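PDB 3FAC: CENP-V/GFA domain-containing protein from Rhodobacter sphaeroides 2.4.1, which is of unknown function but belongs to the Gfa family, and probably binds zinc and may act as a carbon-sulfur lyase. Local coordinates for residues A[18-23]-A[93-98]. Residues are numbered along the deposited sequence; the frame is centred on the assembly and turned at random.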
ATOM      1  N   ASN A  18      -3.484  10.602   7.835  1.00 36.94           N
ATOM      2  CA  ASN A  18      -4.644  11.478   7.767  1.00 37.06           C
ATOM      3  C   ASN A  18      -5.832  10.770   7.135  1.00 36.98           C
ATOM      4  O   ASN A  18      -6.390  11.231   6.140  1.00 37.34           O
ATOM      5  CB  ASN A  18      -4.297  12.737   6.966  1.00 38.79           C
ATOM      6  CG  ASN A  18      -5.341  13.830   7.113  1.00 39.61           C
ATOM      7  OD1 ASN A  18      -5.648  14.260   8.225  1.00 40.81           O
ATOM      8  ND2 ASN A  18      -5.887  14.289   5.990  1.00 37.76           N
ATOM      9  N   GLY A  19      -6.212   9.641   7.722  1.00 37.99           N
ATOM     10  CA  GLY A  19      -7.333   8.875   7.214  1.00 38.31           C
ATOM     11  C   GLY A  19      -7.300   8.640   5.718  1.00 39.14           C
ATOM     12  O   GLY A  19      -6.235   8.485   5.117  1.00 39.93           O
ATOM     13  N   PHE A  20      -8.484   8.621   5.117  1.00 39.93           N
ATOM     14  CA  PHE A  20      -8.638   8.397   3.684  1.00 41.11           C
ATOM     15  C   PHE A  20      -8.828   9.718   2.959  1.00 40.97           C
ATOM     16  O   PHE A  20      -8.917   9.760   1.733  1.00 40.29           O
ATOM     17  CB  PHE A  20      -9.851   7.502   3.441  1.00 41.83           C
ATOM     18  CG  PHE A  20      -9.812   6.217   4.212  1.00 41.80           C
ATOM     19  CD1 PHE A  20      -9.083   5.130   3.741  1.00 42.88           C
ATOM     20  CD2 PHE A  20     -10.477   6.105   5.425  1.00 41.68           C
ATOM     21  CE1 PHE A  20      -9.017   3.949   4.468  1.00 41.49           C
ATOM     22  CE2 PHE A  20     -10.417   4.929   6.161  1.00 42.47           C
ATOM     23  CZ  PHE A  20      -9.685   3.847   5.680  1.00 41.61           C
ATOM     24  N   ALA A  21      -8.886  10.794   3.732  1.00 42.29           N
ATOM     25  CA  ALA A  21      -9.076  12.130   3.191  1.00 43.87           C
ATOM     26  C   ALA A  21      -8.201  12.435   1.979  1.00 44.71           C
ATOM     27  O   ALA A  21      -8.617  13.167   1.081  1.00 45.72           O
ATOM     28  CB  ALA A  21      -8.826  13.162   4.280  1.00 43.90           C
ATOM     29  N   ASP A  22      -6.996  11.872   1.947  1.00 46.03           N
ATOM     30  CA  ASP A  22      -6.083  12.129   0.839  1.00 48.44           C
ATOM     31  C   ASP A  22      -5.724  10.920  -0.019  1.00 48.30           C
ATOM     32  O   ASP A  22      -4.624  10.854  -0.568  1.00 48.18           O
ATOM     33  CB  ASP A  22      -4.799  12.778   1.364  1.00 50.99           C
ATOM     34  CG  ASP A  22      -4.165  11.985   2.491  1.00 53.12           C
ATOM     35  OD1 ASP A  22      -3.856  10.789   2.286  1.00 55.02           O
ATOM     36  OD2 ASP A  22      -3.975  12.560   3.584  1.00 54.66           O
ATOM     37  N   ALA A  23      -6.647   9.971  -0.145  1.00 48.53           N
ATOM     38  CA  ALA A  23      -6.402   8.782  -0.958  1.00 48.73           C
ATOM     39  C   ALA A  23      -6.341   9.185  -2.431  1.00 48.77           C
ATOM     40  O   ALA A  23      -7.353   9.556  -3.024  1.00 48.29           O
ATOM     41  CB  ALA A  23      -7.507   7.760  -0.736  1.00 47.93           C
ATOM     42  N   ALA A  93      -7.658  -1.085  -0.266  1.00 13.97           N
ATOM     43  CA  ALA A  93      -8.490  -2.264  -0.449  1.00 12.27           C
ATOM     44  C   ALA A  93      -8.120  -3.446   0.441  1.00 11.19           C
ATOM     45  O   ALA A  93      -8.915  -4.369   0.605  1.00 12.81           O
ATOM     46  CB  ALA A  93      -8.470  -2.685  -1.906  1.00 14.49           C
ATOM     47  N   ILE A  94      -6.922  -3.445   1.012  1.00  8.71           N
ATOM     48  CA  ILE A  94      -6.551  -4.554   1.887  1.00 10.13           C
ATOM     49  C   ILE A  94      -7.000  -4.276   3.327  1.00 10.61           C
ATOM     50  O   ILE A  94      -7.080  -5.189   4.151  1.00 11.01           O
ATOM     51  CB  ILE A  94      -5.014  -4.839   1.879  1.00  9.87           C
ATOM     52  CG1 ILE A  94      -4.248  -3.700   2.552  1.00  7.54           C
ATOM     53  CG2 ILE A  94      -4.528  -5.035   0.451  1.00  7.05           C
ATOM     54  CD1 ILE A  94      -2.799  -4.051   2.856  1.00  7.84           C
ATOM     55  N   LEU A  95      -7.296  -3.012   3.621  1.00 10.97           N
ATOM     56  CA  LEU A  95      -7.741  -2.611   4.954  1.00 12.67           C
ATOM     57  C   LEU A  95      -9.098  -3.231   5.278  1.00 12.68           C
ATOM     58  O   LEU A  95     -10.052  -3.094   4.511  1.00 10.81           O
ATOM     59  CB  LEU A  95      -7.835  -1.082   5.042  1.00 14.22           C
ATOM     60  CG  LEU A  95      -6.556  -0.299   4.721  1.00 15.31           C
ATOM     61  CD1 LEU A  95      -6.850   1.180   4.824  1.00 13.62           C
ATOM     62  CD2 LEU A  95      -5.432  -0.693   5.675  1.00 13.85           C
ATOM     63  N   GLU A  96      -9.168  -3.909   6.420  1.00 13.82           N
ATOM     64  CA  GLU A  96     -10.384  -4.579   6.865  1.00 14.38           C
ATOM     65  C   GLU A  96     -11.573  -3.632   6.950  1.00 14.97           C
ATOM     66  O   GLU A  96     -11.487  -2.564   7.557  1.00 14.84           O
ATOM     67  CB  GLU A  96     -10.141  -5.247   8.224  1.00 13.49           C
ATOM     68  CG  GLU A  96     -11.365  -5.919   8.837  1.00 13.68           C
ATOM     69  CD  GLU A  96     -11.005  -6.921   9.927  1.00 14.67           C
ATOM     70  OE1 GLU A  96     -10.596  -8.053   9.580  1.00 15.49           O
ATOM     71  OE2 GLU A  96     -11.125  -6.581  11.126  1.00 13.32           O
ATOM     72  N   GLY A  97     -12.677  -4.033   6.322  1.00 16.61           N
ATOM     73  CA  GLY A  97     -13.887  -3.232   6.333  1.00 17.02           C
ATOM     74  C   GLY A  97     -13.916  -2.102   5.320  1.00 16.99           C
ATOM     75  O   GLY A  97     -14.797  -1.241   5.372  1.00 17.42           O
ATOM     76  N   VAL A  98     -12.966  -2.099   4.392  1.00 16.75           N
ATOM     77  CA  VAL A  98     -12.912  -1.042   3.389  1.00 18.21           C
ATOM     78  C   VAL A  98     -13.161  -1.518   1.967  1.00 20.23           C
ATOM     79  O   VAL A  98     -12.375  -2.282   1.409  1.00 21.59           O
ATOM     80  CB  VAL A  98     -11.544  -0.315   3.401  1.00 16.13           C
ATOM     81  CG1 VAL A  98     -11.528   0.780   2.343  1.00 15.87           C
ATOM     82  CG2 VAL A  98     -11.277   0.274   4.778  1.00 16.75           C
TER
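With CG of Phe20 anti to the carbonyl carbon and beside the backbone N (chi1 -54°), the ring extends from loop 18-23 towards loop 93-98, where Leu95 and Val98 come to meet it from the opposite direction. Leu95 has nearly the same first torsion (chi1 -57°), and an extended chi2 of 179° carries CD1 forward to the rim of the aromatic ring. Leu95 CD1 lies near the ring plane, 3.5 Å from Phe20 CE1, which marks this as an edge contact rather than packing over a face. Val98 supplies the second touch: its CG2 comes obliquely to within 4.0 Å of Phe20 CZ, so the far end of the ring meets both aliphatic side chains. Turns present these groups on each side. Leu95 and Val98 are the first and last residues of a type II beta turn, closed by Val98 N to Leu95 O at 3.1 Å, while Phe20 begins a type I turn closed by Ala23 N to Phe20 O at 3.0 Å. Within the beta-tent fold of the Gfa family, the contact joins the loop following strand 11-14 to the one following strand 87-91. No hydrogen bond crosses between the segments, and the nearest CA atoms, those of Phe20 and Val98, are 10.4 Å apart; side chains alone bridge the gap. Phe20 also touches Met1 and Leu103, whereas the buried Leu95 packs on Val14 of strand 11-14.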